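Side-chain contacts in putative peptidase M23 (Pseudomonas aeruginosa PAO1, PDB 2HSI), which probably acts as a zinc-dependent metalloendopeptidase of the M23 family, carrying a bound zinc ion in its peptidase domain: residues A[149-154]-A[240-245]; A[135-140]-A[208-213]. One frame throughout, in Å; residues are numbered along the deposited sequence.

Contact 1. Residues A[149-154]-A[240-245]; sequences PSNLML and VPRGGV
Asn151 ND2, the amide nitrogen stacked on the Arg242 guanidinium, is gripped by two backbone carbonyls: Met153 O, 2.8 Å from Asn151 ND2 with a nearly straight N-H...O angle of 171°, and Pro196 O of a neighbouring loop. The motif presenting the arginine is a type II beta turn, Pro241 to Gly244, between strands 239-240 and 245-248; its closing bond runs from Gly244 N to Pro241 O, and Gly243, at positive phi, takes its third position. The contact joins this turn to the loop between helix 127-141 and strand 183-185, at the surface and away from the zinc site.

Between the segments lies a nearly parallel, offset stack of an amide on a guanidinium, without a hydrogen bond. The two planes are 15° apart, and ND2 sits 3.3 Å above the guanidinium plane, displaced toward its rim. Although Asn151 ND2 and Arg242 NE are 3.4 Å apart, both are donors, so the approach is one of stacked faces and not a hydrogen bond. Arg242 can span the gap because its CG stands anti to the backbone N (chi1 174°) and the chain stays fully extended to NE; at its end NH2 makes a salt bridge with Asp155, just beyond Leu154. That bridge would balance the arginine charge and fix the rotation of the group over the amide.

The amide plane of Asn151 points almost straight at Met153 O, although the donor is tilted from the plane of that carbonyl. Ser150 touches only loosely at the margin, its OG 4.4 Å from Arg242 CB; the same OG accepts a hydrogen bond from Ala198 N. Farther back on the arginine, Asn151 OD1 lies against the aliphatic part, 3.4 Å from Arg242 CD.

Contact 2. Residues A[135-140]-A[208-213]; sequences AEQTAA and FFNGKT
Segment 135-140 is regular helix, part of helix 127-141, with Ala139 N bonded to Ala135 O and Ala140 N to Glu136 O. Segment 208-213 is irregular: Phe208 to Asn210 have helical backbone angles without the regular bonds, Gly211 follows at positive phi, and the chain turns a corner at Lys212. The backbones stay well apart, the nearest alpha carbons being Gln137 CA and Thr213 CA at 9.4 Å, so side chains must bridge the space.

Gln137 does most of this. Its CG is anti to the carbonyl carbon (chi1 -74°) and the chain is extended beyond CG, which carries the amide out from the helix to Asn210. Asn210 ND2 donates to Gln137 OE1 over 2.7 Å, with a bent N-H...O angle of 145°. The donor lies in the plane of the Gln137 carbonyl, on a lone pair, and the acceptor is in the Asn210 amide plane, although the two amides are almost perpendicular (88°). The crossed amides therefore meet through one directional bond rather than a stack.

The other Gln137 branch is also engaged: NE2 donates to Glu133 O, one helical turn earlier, which is consistent with the oxygen being the end turned to Asn210. A water accepts from Asn210 N at 3.2 Å and, weakly, from Gln137 NE2, forming a second, looser bridge. Thr213 CG2 flanks the acceptor, 4.0 Å from Gln137 OE1, while Thr213 OG1 turns to Gly211 O.

This is a helix packed against a beta hairpin, 199-207 with 213-219, in the M23 peptidase domain. Asn210, about 8 Å from the bound zinc ion by its side chain, places the bridge beside the metal site formed by His180, Asp184, His259 and His261.

The centres of contacts 1 and 2 are 22 Å apart and their nearest atoms about 12 Å, so the two do not touch. Along the chain the segments alternate: 135-140, 149-154, 208-213, 240-245. Each contact joins a piece of the region preceding the zinc ligands to a connection between strands of the peptidase domain. Strand 199-207 ties them together, pairing with 213-219 beside contact 2 and with 239-240 just before the turn of contact 1. Contact 1 lies at the surface away from the metal, near helix 26-31, whereas contact 2 is partly buried close to the zinc site; the chain ahead of the first zinc ligand is thereby held against the peptidase strands at two separate places.

Contact 1. Residues A[149-154]-A[240-245]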
ATOM      1  N   PRO A 149      -8.258   8.452   0.576  1.00 23.73           N
ATOM      2  CA  PRO A 149      -8.651   7.157   1.098  1.00 16.28           C
ATOM      3  C   PRO A 149      -9.871   7.214   2.018  1.00 26.16           C
ATOM      4  O   PRO A 149     -10.026   8.151   2.831  1.00 20.63           O
ATOM      5  CB  PRO A 149      -7.421   6.713   1.884  1.00 18.10           C
ATOM      6  CG  PRO A 149      -6.297   7.342   1.146  1.00 21.20           C
ATOM      7  CD  PRO A 149      -6.831   8.707   0.822  1.00 23.68           C
ATOM      8  N   SER A 150     -10.725   6.210   1.869  1.00 21.12           N
ATOM      9  CA  SER A 150     -11.942   6.083   2.680  1.00 25.44           C
ATOM     10  C   SER A 150     -11.612   5.875   4.156  1.00 25.49           C
ATOM     11  O   SER A 150     -12.289   6.409   5.035  1.00 31.74           O
ATOM     12  CB  SER A 150     -12.824   4.942   2.154  1.00 21.60           C
ATOM     13  OG  SER A 150     -12.334   3.656   2.543  1.00 22.24           O
ATOM     14  N   ASN A 151     -10.558   5.104   4.412  1.00 25.14           N
ATOM     15  CA  ASN A 151     -10.067   4.842   5.763  1.00 29.20           C
ATOM     16  C   ASN A 151      -8.586   4.542   5.721  1.00 27.89           C
ATOM     17  O   ASN A 151      -8.109   3.869   4.795  1.00 28.58           O
ATOM     18  CB  ASN A 151     -10.824   3.676   6.424  1.00 31.63           C
ATOM     19  CG  ASN A 151     -10.984   2.471   5.505  1.00 25.68           C
ATOM     20  OD1 ASN A 151     -11.592   2.565   4.437  1.00 29.67           O
ATOM     21  ND2 ASN A 151     -10.473   1.330   5.930  1.00 20.94           N
ATOM     22  N   LEU A 152      -7.852   5.048   6.709  1.00 27.52           N
ATOM     23  CA  LEU A 152      -6.415   4.803   6.772  1.00 25.85           C
ATOM     24  C   LEU A 152      -6.111   3.598   7.634  1.00 21.92           C
ATOM     25  O   LEU A 152      -5.141   2.883   7.381  1.00 26.38           O
ATOM     26  CB  LEU A 152      -5.651   6.031   7.268  1.00 25.69           C
ATOM     27  CG  LEU A 152      -5.716   7.335   6.469  1.00 28.63           C
ATOM     28  CD1 LEU A 152      -4.852   8.386   7.169  1.00 29.36           C
ATOM     29  CD2 LEU A 152      -5.284   7.157   5.023  1.00 22.02           C
ATOM     30  N   MET A 153      -6.938   3.373   8.653  1.00 20.76           N
ATOM     31  CA  MET A 153      -6.906   2.109   9.375  1.00 24.27           C
ATOM     32  C   MET A 153      -7.664   1.098   8.534  1.00 22.64           C
ATOM     33  O   MET A 153      -8.859   1.274   8.252  1.00 29.20           O
ATOM     34  CB  MET A 153      -7.515   2.216  10.774  1.00 25.22           C
ATOM     35  CG  MET A 153      -7.355   0.928  11.589  1.00 37.75           C
ATOM     36  SD  MET A 153      -7.961   0.973  13.291  1.00 48.62           S
ATOM     37  CE  MET A 153      -7.306  -0.579  13.919  1.00 42.70           C
ATOM     38  N   LEU A 154      -6.963   0.045   8.136  1.00 23.13           N
ATOM     39  CA  LEU A 154      -7.478  -0.924   7.172  1.00 21.92           C
ATOM     40  C   LEU A 154      -8.069  -2.148   7.847  1.00 30.74           C
ATOM     41  O   LEU A 154      -7.618  -2.555   8.922  1.00 22.32           O
ATOM     42  CB  LEU A 154      -6.354  -1.356   6.224  1.00 21.69           C
ATOM     43  CG  LEU A 154      -5.679  -0.272   5.385  1.00 22.13           C
ATOM     44  CD1 LEU A 154      -4.596  -0.862   4.492  1.00 17.64           C
ATOM     45  CD2 LEU A 154      -6.706   0.487   4.567  1.00 17.50           C
ATOM     46  N   VAL A 240     -14.752  -0.271  -5.856  1.00 16.11           N
ATOM     47  CA  VAL A 240     -15.200  -1.225  -4.837  1.00 20.96           C
ATOM     48  C   VAL A 240     -15.261  -0.553  -3.468  1.00 18.15           C
ATOM     49  O   VAL A 240     -14.434   0.300  -3.170  1.00 18.03           O
ATOM     50  CB  VAL A 240     -14.320  -2.529  -4.810  1.00 22.67           C
ATOM     51  CG1 VAL A 240     -14.394  -3.247  -6.140  1.00 22.75           C
ATOM     52  CG2 VAL A 240     -12.866  -2.240  -4.440  1.00 27.36           C
ATOM     53  N   PRO A 241     -16.281  -0.884  -2.652  1.00 22.47           N
ATOM     54  CA  PRO A 241     -16.296  -0.330  -1.304  1.00 20.27           C
ATOM     55  C   PRO A 241     -15.332  -1.082  -0.384  1.00 16.14           C
ATOM     56  O   PRO A 241     -14.926  -2.207  -0.699  1.00 15.47           O
ATOM     57  CB  PRO A 241     -17.730  -0.603  -0.844  1.00 21.50           C
ATOM     58  CG  PRO A 241     -18.098  -1.872  -1.552  1.00 20.10           C
ATOM     59  CD  PRO A 241     -17.447  -1.759  -2.907  1.00 17.85           C
ATOM     60  N   ARG A 242     -15.014  -0.482   0.760  1.00 18.22           N
ATOM     61  CA  ARG A 242     -14.374  -1.208   1.862  1.00 18.18           C
ATOM     62  C   ARG A 242     -15.213  -2.457   2.190  1.00 24.78           C
ATOM     63  O   ARG A 242     -16.421  -2.362   2.399  1.00 18.26           O
ATOM     64  CB  ARG A 242     -14.263  -0.295   3.075  1.00 19.42           C
ATOM     65  CG  ARG A 242     -13.747  -0.929   4.346  1.00 17.60           C
ATOM     66  CD  ARG A 242     -13.766   0.142   5.427  1.00 26.92           C
ATOM     67  NE  ARG A 242     -13.337  -0.348   6.731  1.00 31.36           N
ATOM     68  CZ  ARG A 242     -13.298   0.392   7.836  1.00 38.04           C
ATOM     69  NH1 ARG A 242     -13.669   1.671   7.812  1.00 29.46           N
ATOM     70  NH2 ARG A 242     -12.884  -0.147   8.972  1.00 32.50           N
ATOM     71  N   GLY A 243     -14.577  -3.627   2.188  1.00 21.70           N
ATOM     72  CA  GLY A 243     -15.297  -4.882   2.414  1.00 21.27           C
ATOM     73  C   GLY A 243     -15.819  -5.583   1.172  1.00 19.88           C
ATOM     74  O   GLY A 243     -16.302  -6.710   1.261  1.00 21.79           O
ATOM     75  N   GLY A 244     -15.737  -4.919   0.017  1.00 22.79           N
ATOM     76  CA  GLY A 244     -16.153  -5.516  -1.258  1.00 21.10           C
ATOM     77  C   GLY A 244     -15.301  -6.730  -1.564  1.00 27.24           C
ATOM     78  O   GLY A 244     -14.091  -6.701  -1.339  1.00 22.22           O
ATOM     79  N   VAL A 245     -15.932  -7.804  -2.047  1.00 24.88           N
ATOM     80  CA  VAL A 245     -15.205  -9.045  -2.372  1.00 25.06           C
ATOM     81  C   VAL A 245     -14.390  -8.880  -3.657  1.00 21.34           C
ATOM     82  O   VAL A 245     -14.936  -8.620  -4.731  1.00 23.17           O
ATOM     83  CB  VAL A 245     -16.152 -10.283  -2.477  1.00 25.93           C
ATOM     84  CG1 VAL A 245     -15.363 -11.542  -2.841  1.00 25.63           C
ATOM     85  CG2 VAL A 245     -16.930 -10.500  -1.172  1.00 25.81           C
TER

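Contact 2. Residues A[135-140]-A[208-213]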
ATOM      1  N   ALA A 135       7.016  -4.751 -15.388  1.00 23.19           N
ATOM      2  CA  ALA A 135       6.760  -3.366 -15.800  1.00 21.47           C
ATOM      3  C   ALA A 135       5.335  -2.892 -15.490  1.00 21.83           C
ATOM      4  O   ALA A 135       5.136  -1.743 -15.085  1.00 22.89           O
ATOM      5  CB  ALA A 135       7.070  -3.180 -17.268  1.00 21.54           C
ATOM      6  N   GLU A 136       4.356  -3.775 -15.690  1.00 18.62           N
ATOM      7  CA  GLU A 136       2.947  -3.463 -15.403  1.00 21.48           C
ATOM      8  C   GLU A 136       2.732  -3.221 -13.918  1.00 16.30           C
ATOM      9  O   GLU A 136       2.041  -2.269 -13.520  1.00 18.64           O
ATOM     10  CB  GLU A 136       2.032  -4.611 -15.837  1.00 18.54           C
ATOM     11  CG  GLU A 136       1.823  -4.726 -17.329  1.00 35.10           C
ATOM     12  CD  GLU A 136       1.038  -5.969 -17.711  1.00 41.22           C
ATOM     13  OE1 GLU A 136       0.287  -6.511 -16.863  1.00 34.21           O
ATOM     14  OE2 GLU A 136       1.175  -6.406 -18.867  1.00 38.94           O
ATOM     15  N   GLN A 137       3.311  -4.096 -13.103  1.00 13.77           N
ATOM     16  CA  GLN A 137       3.170  -4.002 -11.657  1.00 16.76           C
ATOM     17  C   GLN A 137       3.902  -2.787 -11.080  1.00 19.80           C
ATOM     18  O   GLN A 137       3.393  -2.123 -10.172  1.00 17.86           O
ATOM     19  CB  GLN A 137       3.625  -5.294 -10.993  1.00 19.33           C
ATOM     20  CG  GLN A 137       2.627  -6.423 -11.184  1.00 24.36           C
ATOM     21  CD  GLN A 137       3.139  -7.757 -10.697  1.00 27.68           C
ATOM     22  OE1 GLN A 137       2.780  -8.204  -9.613  1.00 22.31           O
ATOM     23  NE2 GLN A 137       3.978  -8.409 -11.502  1.00 25.67           N
ATOM     24  N   THR A 138       5.084  -2.500 -11.627  1.00 19.10           N
ATOM     25  CA  THR A 138       5.867  -1.318 -11.242  1.00 21.54           C
ATOM     26  C   THR A 138       5.087  -0.016 -11.531  1.00 20.25           C
ATOM     27  O   THR A 138       4.973   0.865 -10.657  1.00 21.65           O
ATOM     28  CB  THR A 138       7.261  -1.334 -11.939  1.00 24.46           C
ATOM     29  OG1 THR A 138       7.993  -2.491 -11.505  1.00 25.20           O
ATOM     30  CG2 THR A 138       8.063  -0.085 -11.605  1.00 25.02           C
ATOM     31  N   ALA A 139       4.515   0.070 -12.731  1.00 19.99           N
ATOM     32  CA  ALA A 139       3.667   1.201 -13.117  1.00 20.99           C
ATOM     33  C   ALA A 139       2.450   1.366 -12.208  1.00 19.19           C
ATOM     34  O   ALA A 139       2.110   2.489 -11.837  1.00 20.68           O
ATOM     35  CB  ALA A 139       3.234   1.081 -14.565  1.00 24.03           C
ATOM     36  N   ALA A 140       1.813   0.251 -11.836  1.00 17.96           N
ATOM     37  CA  ALA A 140       0.617   0.301 -10.976  1.00 20.03           C
ATOM     38  C   ALA A 140       0.897   0.892  -9.587  1.00 20.05           C
ATOM     39  O   ALA A 140       0.142   1.734  -9.098  1.00 17.21           O
ATOM     40  CB  ALA A 140      -0.005  -1.063 -10.844  1.00 15.91           C
ATOM     41  N   PHE A 208       3.493 -14.836 -14.133  1.00 25.66           N
ATOM     42  CA  PHE A 208       4.347 -16.012 -13.980  1.00 29.50           C
ATOM     43  C   PHE A 208       4.671 -16.336 -12.517  1.00 25.73           C
ATOM     44  O   PHE A 208       4.522 -17.479 -12.090  1.00 28.59           O
ATOM     45  CB  PHE A 208       5.642 -15.850 -14.794  1.00 34.81           C
ATOM     46  CG  PHE A 208       6.524 -17.070 -14.769  1.00 37.22           C
ATOM     47  CD1 PHE A 208       6.341 -18.085 -15.701  1.00 46.87           C
ATOM     48  CD2 PHE A 208       7.523 -17.215 -13.801  1.00 40.40           C
ATOM     49  CE1 PHE A 208       7.143 -19.228 -15.676  1.00 52.89           C
ATOM     50  CE2 PHE A 208       8.325 -18.352 -13.763  1.00 38.82           C
ATOM     51  CZ  PHE A 208       8.138 -19.359 -14.704  1.00 39.01           C
ATOM     52  N   PHE A 209       5.118 -15.335 -11.758  1.00 25.78           N
ATOM     53  CA  PHE A 209       5.480 -15.527 -10.350  1.00 30.13           C
ATOM     54  C   PHE A 209       4.296 -15.338  -9.399  1.00 29.18           C
ATOM     55  O   PHE A 209       4.027 -16.192  -8.545  1.00 26.24           O
ATOM     56  CB  PHE A 209       6.628 -14.589  -9.953  1.00 27.10           C
ATOM     57  CG  PHE A 209       7.921 -14.879 -10.668  1.00 34.67           C
ATOM     58  CD1 PHE A 209       8.656 -16.017 -10.364  1.00 41.74           C
ATOM     59  CD2 PHE A 209       8.405 -14.011 -11.642  1.00 35.84           C
ATOM     60  CE1 PHE A 209       9.856 -16.297 -11.030  1.00 35.63           C
ATOM     61  CE2 PHE A 209       9.604 -14.276 -12.311  1.00 33.89           C
ATOM     62  CZ  PHE A 209      10.327 -15.424 -12.005  1.00 37.86           C
ATOM     63  N   ASN A 210       3.593 -14.220  -9.562  1.00 25.52           N
ATOM     64  CA  ASN A 210       2.537 -13.813  -8.634  1.00 23.17           C
ATOM     65  C   ASN A 210       1.168 -14.445  -8.870  1.00 21.47           C
ATOM     66  O   ASN A 210       0.289 -14.306  -8.032  1.00 20.40           O
ATOM     67  CB  ASN A 210       2.411 -12.278  -8.616  1.00 22.57           C
ATOM     68  CG  ASN A 210       3.576 -11.600  -7.903  1.00 30.10           C
ATOM     69  OD1 ASN A 210       4.296 -12.235  -7.128  1.00 25.61           O
ATOM     70  ND2 ASN A 210       3.754 -10.299  -8.150  1.00 25.71           N
ATOM     71  N   GLY A 211       0.987 -15.127 -10.003  1.00 24.17           N
ATOM     72  CA  GLY A 211      -0.319 -15.704 -10.347  1.00 20.84           C
ATOM     73  C   GLY A 211      -1.403 -14.658 -10.528  1.00 16.61           C
ATOM     74  O   GLY A 211      -1.119 -13.531 -10.971  1.00 16.42           O
ATOM     75  N   LYS A 212      -2.641 -15.021 -10.190  1.00 18.29           N
ATOM     76  CA  LYS A 212      -3.757 -14.083 -10.337  1.00 17.42           C
ATOM     77  C   LYS A 212      -3.587 -12.948  -9.333  1.00 13.24           C
ATOM     78  O   LYS A 212      -3.541 -13.166  -8.123  1.00 19.45           O
ATOM     79  CB  LYS A 212      -5.125 -14.758 -10.193  1.00 17.56           C
ATOM     80  CG  LYS A 212      -5.395 -15.855 -11.230  1.00 21.16           C
ATOM     81  CD  LYS A 212      -6.857 -16.257 -11.235  1.00 21.76           C
ATOM     82  CE  LYS A 212      -7.032 -17.634 -11.863  1.00 25.28           C
ATOM     83  NZ  LYS A 212      -6.397 -17.754 -13.202  1.00 19.22           N
ATOM     84  N   THR A 213      -3.454 -11.744  -9.872  1.00 15.96           N
ATOM     85  CA  THR A 213      -3.017 -10.593  -9.092  1.00 18.36           C
ATOM     86  C   THR A 213      -3.996  -9.476  -9.319  1.00 17.85           C
ATOM     87  O   THR A 213      -4.420  -9.267 -10.448  1.00 18.98           O
ATOM     88  CB  THR A 213      -1.592 -10.148  -9.516  1.00 18.48           C
ATOM     89  OG1 THR A 213      -0.689 -11.245  -9.355  1.00 19.32           O
ATOM     90  CG2 THR A 213      -1.084  -8.957  -8.671  1.00 17.59           C
TER
HETATM   91  O   HOH W   1       4.812 -11.672 -11.080  1.00 25.48           O